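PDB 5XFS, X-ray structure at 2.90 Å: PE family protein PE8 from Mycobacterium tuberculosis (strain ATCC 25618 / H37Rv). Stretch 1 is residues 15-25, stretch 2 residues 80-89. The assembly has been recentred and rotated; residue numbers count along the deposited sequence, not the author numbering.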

ATOM      1  N   GLU A  15     -30.947  62.233   2.949  1.00102.15           N
ATOM      2  CA  GLU A  15     -31.032  60.798   3.166  1.00 96.20           C
ATOM      3  C   GLU A  15     -30.482  60.080   2.167  1.00 85.82           C
ATOM      4  O   GLU A  15     -30.008  58.963   2.346  1.00 80.05           O
ATOM      5  CB  GLU A  15     -32.611  60.379   3.471  1.00101.81           C
ATOM      6  CG  GLU A  15     -33.082  60.325   4.917  1.00109.16           C
ATOM      7  CD  GLU A  15     -32.810  58.988   5.578  1.00109.72           C
ATOM      8  OE1 GLU A  15     -33.780  58.301   5.959  1.00113.13           O
ATOM      9  OE2 GLU A  15     -31.628  58.621   5.721  1.00105.09           O
ATOM     10  N   LEU A  16     -30.435  60.697   0.993  1.00 83.31           N
ATOM     11  CA  LEU A  16     -29.786  60.079  -0.150  1.00 78.70           C
ATOM     12  C   LEU A  16     -28.291  60.077   0.098  1.00 81.69           C
ATOM     13  O   LEU A  16     -27.706  59.035   0.362  1.00 82.25           O
ATOM     14  CB  LEU A  16     -30.110  60.829  -1.434  1.00 74.59           C
ATOM     15  CG  LEU A  16     -31.209  60.210  -2.297  1.00 74.93           C
ATOM     16  CD1 LEU A  16     -31.460  61.050  -3.535  1.00 73.04           C
ATOM     17  CD2 LEU A  16     -30.846  58.790  -2.686  1.00 73.70           C
ATOM     18  N   THR A  17     -27.674  61.252   0.023  1.00 83.93           N
ATOM     19  CA  THR A  17     -26.240  61.368   0.269  1.00 82.85           C
ATOM     20  C   THR A  17     -25.812  60.595   1.513  1.00 81.70           C
ATOM     21  O   THR A  17     -24.673  60.119   1.580  1.00 83.07           O
ATOM     22  CB  THR A  17     -25.854  62.841   0.375  1.00 84.77           C
ATOM     23  OG1 THR A  17     -26.912  63.557   1.021  1.00 86.00           O
ATOM     24  CG2 THR A  17     -25.619  63.429  -1.020  1.00 82.55           C
ATOM     25  N   ALA A  18     -26.700  60.445   2.499  1.00 80.12           N
ATOM     26  CA  ALA A  18     -26.401  59.568   3.629  1.00 81.19           C
ATOM     27  C   ALA A  18     -26.219  58.130   3.163  1.00 78.23           C
ATOM     28  O   ALA A  18     -25.206  57.490   3.466  1.00 78.22           O
ATOM     29  CB  ALA A  18     -27.507  59.654   4.680  1.00 80.42           C
ATOM     30  N   ALA A  19     -27.196  57.604   2.416  1.00 77.91           N
ATOM     31  CA  ALA A  19     -27.069  56.253   1.874  1.00 72.86           C
ATOM     32  C   ALA A  19     -25.865  56.126   0.950  1.00 71.57           C
ATOM     33  O   ALA A  19     -25.300  55.034   0.811  1.00 70.52           O
ATOM     34  CB  ALA A  19     -28.346  55.864   1.130  1.00 73.43           C
ATOM     35  N   ALA A  20     -25.465  57.223   0.305  1.00 71.22           N
ATOM     36  CA  ALA A  20     -24.249  57.222  -0.500  1.00 69.78           C
ATOM     37  C   ALA A  20     -23.031  56.911   0.356  1.00 73.81           C
ATOM     38  O   ALA A  20     -22.292  55.954   0.091  1.00 70.13           O
ATOM     39  CB  ALA A  20     -24.072  58.575  -1.185  1.00 68.36           C
ATOM     40  N   ALA A  21     -22.810  57.722   1.393  1.00 76.06           N
ATOM     41  CA  ALA A  21     -21.615  57.581   2.213  1.00 73.14           C
ATOM     42  C   ALA A  21     -21.670  56.316   3.063  1.00 73.93           C
ATOM     43  O   ALA A  21     -20.654  55.630   3.232  1.00 78.06           O
ATOM     44  CB  ALA A  21     -21.438  58.827   3.084  1.00 74.44           C
ATOM     45  N   GLN A  22     -22.842  55.982   3.607  1.00 72.32           N
ATOM     46  CA  GLN A  22     -22.948  54.757   4.392  1.00 74.41           C
ATOM     47  C   GLN A  22     -22.603  53.536   3.548  1.00 69.71           C
ATOM     48  O   GLN A  22     -21.941  52.610   4.025  1.00 70.20           O
ATOM     49  CB  GLN A  22     -24.351  54.633   4.990  1.00 82.80           C
ATOM     50  CG  GLN A  22     -24.907  53.208   5.032  1.00 84.25           C
ATOM     51  CD  GLN A  22     -26.236  53.115   5.776  1.00 91.60           C
ATOM     52  OE1 GLN A  22     -26.272  53.097   7.010  1.00 98.41           O
ATOM     53  NE2 GLN A  22     -27.332  53.056   5.027  1.00 88.95           N
ATOM     54  N   LEU A  23     -23.019  53.527   2.283  1.00 66.37           N
ATOM     55  CA  LEU A  23     -22.722  52.391   1.422  1.00 61.11           C
ATOM     56  C   LEU A  23     -21.314  52.425   0.845  1.00 60.37           C
ATOM     57  O   LEU A  23     -20.869  51.427   0.261  1.00 58.48           O
ATOM     58  CB  LEU A  23     -23.752  52.317   0.296  1.00 62.10           C
ATOM     59  CG  LEU A  23     -25.032  51.659   0.806  1.00 64.07           C
ATOM     60  CD1 LEU A  23     -26.083  51.590  -0.256  1.00 60.51           C
ATOM     61  CD2 LEU A  23     -24.685  50.267   1.333  1.00 63.87           C
ATOM     62  N   GLY A  24     -20.608  53.542   0.976  1.00 62.40           N
ATOM     63  CA  GLY A  24     -19.241  53.600   0.511  1.00 62.90           C
ATOM     64  C   GLY A  24     -18.298  53.053   1.555  1.00 63.98           C
ATOM     65  O   GLY A  24     -17.265  52.460   1.230  1.00 63.67           O
ATOM     66  N   THR A  25     -18.665  53.255   2.825  1.00 65.82           N
ATOM     67  CA  THR A  25     -17.927  52.699   3.953  1.00 69.35           C
ATOM     68  C   THR A  25     -18.187  51.204   4.129  1.00 70.11           C
ATOM     69  O   THR A  25     -17.428  50.521   4.830  1.00 76.31           O
ATOM     70  CB  THR A  25     -18.275  53.477   5.238  1.00 75.41           C
ATOM     71  OG1 THR A  25     -17.215  53.342   6.189  1.00 82.47           O
ATOM     72  CG2 THR A  25     -19.555  52.973   5.877  1.00 74.86           C
ATOM     73  N   MET A  80     -19.652  52.524  -9.064  1.00 54.15           N
ATOM     74  CA  MET A  80     -20.512  53.331  -9.923  1.00 55.15           C
ATOM     75  C   MET A  80     -21.832  53.631  -9.256  1.00 49.99           C
ATOM     76  O   MET A  80     -22.385  54.722  -9.432  1.00 50.34           O
ATOM     77  CB  MET A  80     -20.796  52.637 -11.247  1.00 50.56           C
ATOM     78  CG  MET A  80     -19.833  52.918 -12.334  1.00 51.76           C
ATOM     79  SD  MET A  80     -19.993  51.517 -13.411  1.00 57.70           S
ATOM     80  CE  MET A  80     -19.328  52.119 -14.934  1.00 55.34           C
ATOM     81  N   PHE A  81     -22.375  52.663  -8.531  1.00 48.88           N
ATOM     82  CA  PHE A  81     -23.700  52.871  -7.975  1.00 48.46           C
ATOM     83  C   PHE A  81     -23.652  53.842  -6.813  1.00 48.25           C
ATOM     84  O   PHE A  81     -24.598  54.606  -6.601  1.00 48.20           O
ATOM     85  CB  PHE A  81     -24.319  51.541  -7.554  1.00 46.83           C
ATOM     86  CG  PHE A  81     -25.550  51.697  -6.727  1.00 46.43           C
ATOM     87  CD1 PHE A  81     -26.712  52.193  -7.276  1.00 47.30           C
ATOM     88  CD2 PHE A  81     -25.547  51.370  -5.389  1.00 47.24           C
ATOM     89  CE1 PHE A  81     -27.855  52.357  -6.500  1.00 47.40           C
ATOM     90  CE2 PHE A  81     -26.692  51.534  -4.615  1.00 48.35           C
ATOM     91  CZ  PHE A  81     -27.842  52.021  -5.174  1.00 48.42           C
ATOM     92  N   VAL A  82     -22.542  53.852  -6.079  1.00 52.15           N
ATOM     93  CA  VAL A  82     -22.400  54.784  -4.970  1.00 50.98           C
ATOM     94  C   VAL A  82     -22.150  56.186  -5.496  1.00 52.72           C
ATOM     95  O   VAL A  82     -22.621  57.174  -4.922  1.00 54.38           O
ATOM     96  CB  VAL A  82     -21.282  54.308  -4.032  1.00 52.63           C
ATOM     97  CG1 VAL A  82     -20.665  55.477  -3.294  1.00 55.80           C
ATOM     98  CG2 VAL A  82     -21.849  53.295  -3.058  1.00 52.39           C
ATOM     99  N   ASN A  83     -21.422  56.294  -6.612  1.00 53.06           N
ATOM    100  CA  ASN A  83     -21.288  57.577  -7.297  1.00 55.05           C
ATOM    101  C   ASN A  83     -22.631  58.052  -7.827  1.00 52.22           C
ATOM    102  O   ASN A  83     -23.086  59.156  -7.514  1.00 52.73           O
ATOM    103  CB  ASN A  83     -20.290  57.452  -8.442  1.00 58.21           C
ATOM    104  CG  ASN A  83     -20.330  58.638  -9.351  1.00 59.17           C
ATOM    105  OD1 ASN A  83     -20.223  59.773  -8.896  1.00 59.63           O
ATOM    106  ND2 ASN A  83     -20.470  58.394 -10.638  1.00 60.38           N
ATOM    107  N   THR A  84     -23.280  57.202  -8.607  1.00 54.18           N
ATOM    108  CA  THR A  84     -24.552  57.541  -9.219  1.00 53.25           C
ATOM    109  C   THR A  84     -25.643  57.843  -8.206  1.00 49.91           C
ATOM    110  O   THR A  84     -26.428  58.752  -8.403  1.00 58.24           O
ATOM    111  CB  THR A  84     -25.020  56.413 -10.150  1.00 54.01           C
ATOM    112  OG1 THR A  84     -24.387  56.557 -11.422  1.00 57.80           O
ATOM    113  CG2 THR A  84     -26.518  56.449 -10.339  1.00 48.75           C
ATOM    114  N   LEU A  85     -25.691  57.091  -7.123  1.00 49.89           N
ATOM    115  CA  LEU A  85     -26.677  57.359  -6.095  1.00 52.23           C
ATOM    116  C   LEU A  85     -26.346  58.700  -5.461  1.00 54.56           C
ATOM    117  O   LEU A  85     -27.223  59.495  -5.162  1.00 56.03           O
ATOM    118  CB  LEU A  85     -26.648  56.257  -5.045  1.00 54.77           C
ATOM    119  CG  LEU A  85     -27.513  56.449  -3.807  1.00 54.64           C
ATOM    120  CD1 LEU A  85     -28.889  55.858  -4.038  1.00 54.30           C
ATOM    121  CD2 LEU A  85     -26.851  55.789  -2.613  1.00 54.65           C
ATOM    122  N   GLY A  86     -25.057  58.924  -5.252  1.00 54.93           N
ATOM    123  CA  GLY A  86     -24.529  60.142  -4.674  1.00 58.41           C
ATOM    124  C   GLY A  86     -24.768  61.368  -5.520  1.00 64.86           C
ATOM    125  O   GLY A  86     -25.012  62.453  -5.007  1.00 70.63           O
ATOM    126  N   ILE A  87     -24.688  61.197  -6.832  1.00 61.38           N
ATOM    127  CA  ILE A  87     -24.871  62.300  -7.758  1.00 58.09           C
ATOM    128  C   ILE A  87     -26.251  62.919  -7.626  1.00 62.46           C
ATOM    129  O   ILE A  87     -26.387  64.132  -7.701  1.00 72.51           O
ATOM    130  CB  ILE A  87     -24.671  61.849  -9.210  1.00 54.46           C
ATOM    131  CG1 ILE A  87     -23.195  61.839  -9.566  1.00 54.93           C
ATOM    132  CG2 ILE A  87     -25.387  62.776 -10.173  1.00 58.17           C
ATOM    133  CD1 ILE A  87     -22.955  61.738 -11.051  1.00 55.24           C
ATOM    134  N   SER A  88     -27.277  62.101  -7.439  1.00 56.48           N
ATOM    135  CA  SER A  88     -28.607  62.648  -7.306  1.00 59.02           C
ATOM    136  C   SER A  88     -28.625  63.523  -6.068  1.00 69.00           C
ATOM    137  O   SER A  88     -28.323  63.068  -4.972  1.00 70.14           O
ATOM    138  CB  SER A  88     -29.614  61.518  -7.144  1.00 58.25           C
ATOM    139  OG  SER A  88     -29.322  60.445  -8.019  1.00 58.09           O
ATOM    140  N   ALA A  89     -29.061  64.763  -6.250  1.00 70.64           N
ATOM    141  CA  ALA A  89     -29.119  65.747  -5.180  1.00 78.56           C
ATOM    142  C   ALA A  89     -29.953  66.924  -5.645  1.00 87.48           C
ATOM    143  O   ALA A  89     -29.622  67.565  -6.638  1.00 86.67           O
ATOM    144  CB  ALA A  89     -27.724  66.220  -4.814  1.00 80.02           C
TER

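At the centre of the contact lies Leu85, whose CA-to-CB bond points toward the first helix and which has the largest area covered by the opposing stretch. With chi1 at t and chi2 at p, its two methyl groups reach different neighbours. CD2 settles against the backbone between Ala19 and Ala20, 3.7 Å from Ala19 C and 3.5 Å from Ala20 N, while CD1 lies 3.8 Å from Leu16 CD2. The alanines suit this place because a lone methyl leaves the backbone within reach: Leu85 CD2 is also 4.0 Å from Ala19 CB and 4.2 Å from Ala20 CB. Ala20 N is already satisfied within its own helix, donating to Leu16 O at 2.9 Å, so covering it with a hydrocarbon leaves no donor unpaired.

Around this centre two helices of one chain, residues 15-25 and 80-87, pack nearly antiparallel, with 162° between their directions and axes that approach to 8.3 Å. No hydrogen bond crosses between the stretches. The contact is one of apolar surfaces fitted together, and it buries 443 Å² counted over both sides.

Ala20 and Gly86 bring the two backbones together, their CA atoms only 5.1 Å apart. Ala20 CB rests 3.9 Å from Gly86 CA, a methyl group laid directly on a bare stretch of main chain. Glycine fits here because it presents no side chain: an ideally placed CB would come 3.7 Å from Ala20 CB and would clash with Val82 O, at 2.9 Å, in its own helix.

One turn before Gly86, Val82 also points toward the first helix. Its branched side chain spreads over the neighbouring backbone, with CG1 3.8 Å from Ala20 O and CG2 3.9 Å from Leu23 O. CG2 also meets Leu23 CB at 4.0 Å and passes 4.2 Å from Gly24 N. A short, beta-branched residue is well shaped for this role, offering two methyls close to its own main chain. Leu23, buried and in the m, t rotamer, extends further to place CD1 4.4 Å from Phe81 CE2, near the plane of the ring and at its edge. The CA-to-CB bond of Phe81 points sideways, but the length of the side chain carries the ring closer to the first helix.

At the other end of the contact, Leu16 fills the space beside Leu85 and reaches the point where the second helix gives way to a loop. Leucine suits this buried place because it is long and forks at its tip: while CD2 meets Leu85, CD1 lies 4.0 Å from Ser88 O and 4.1 Å from Ser88 CB. Ser88 is the first residue to leave helical geometry, and its hydroxyl turns back along its own chain, where OG donates a weak hydrogen bond to Thr84 O at 3.4 Å. Thr17 lies at the exposed margin. Its methyl CG2 approaches Gly86 O at 4.1 Å, so even here the contact is van der Waals; threonine suits such a border by pairing that methyl with a hydroxyl compatible with solvent.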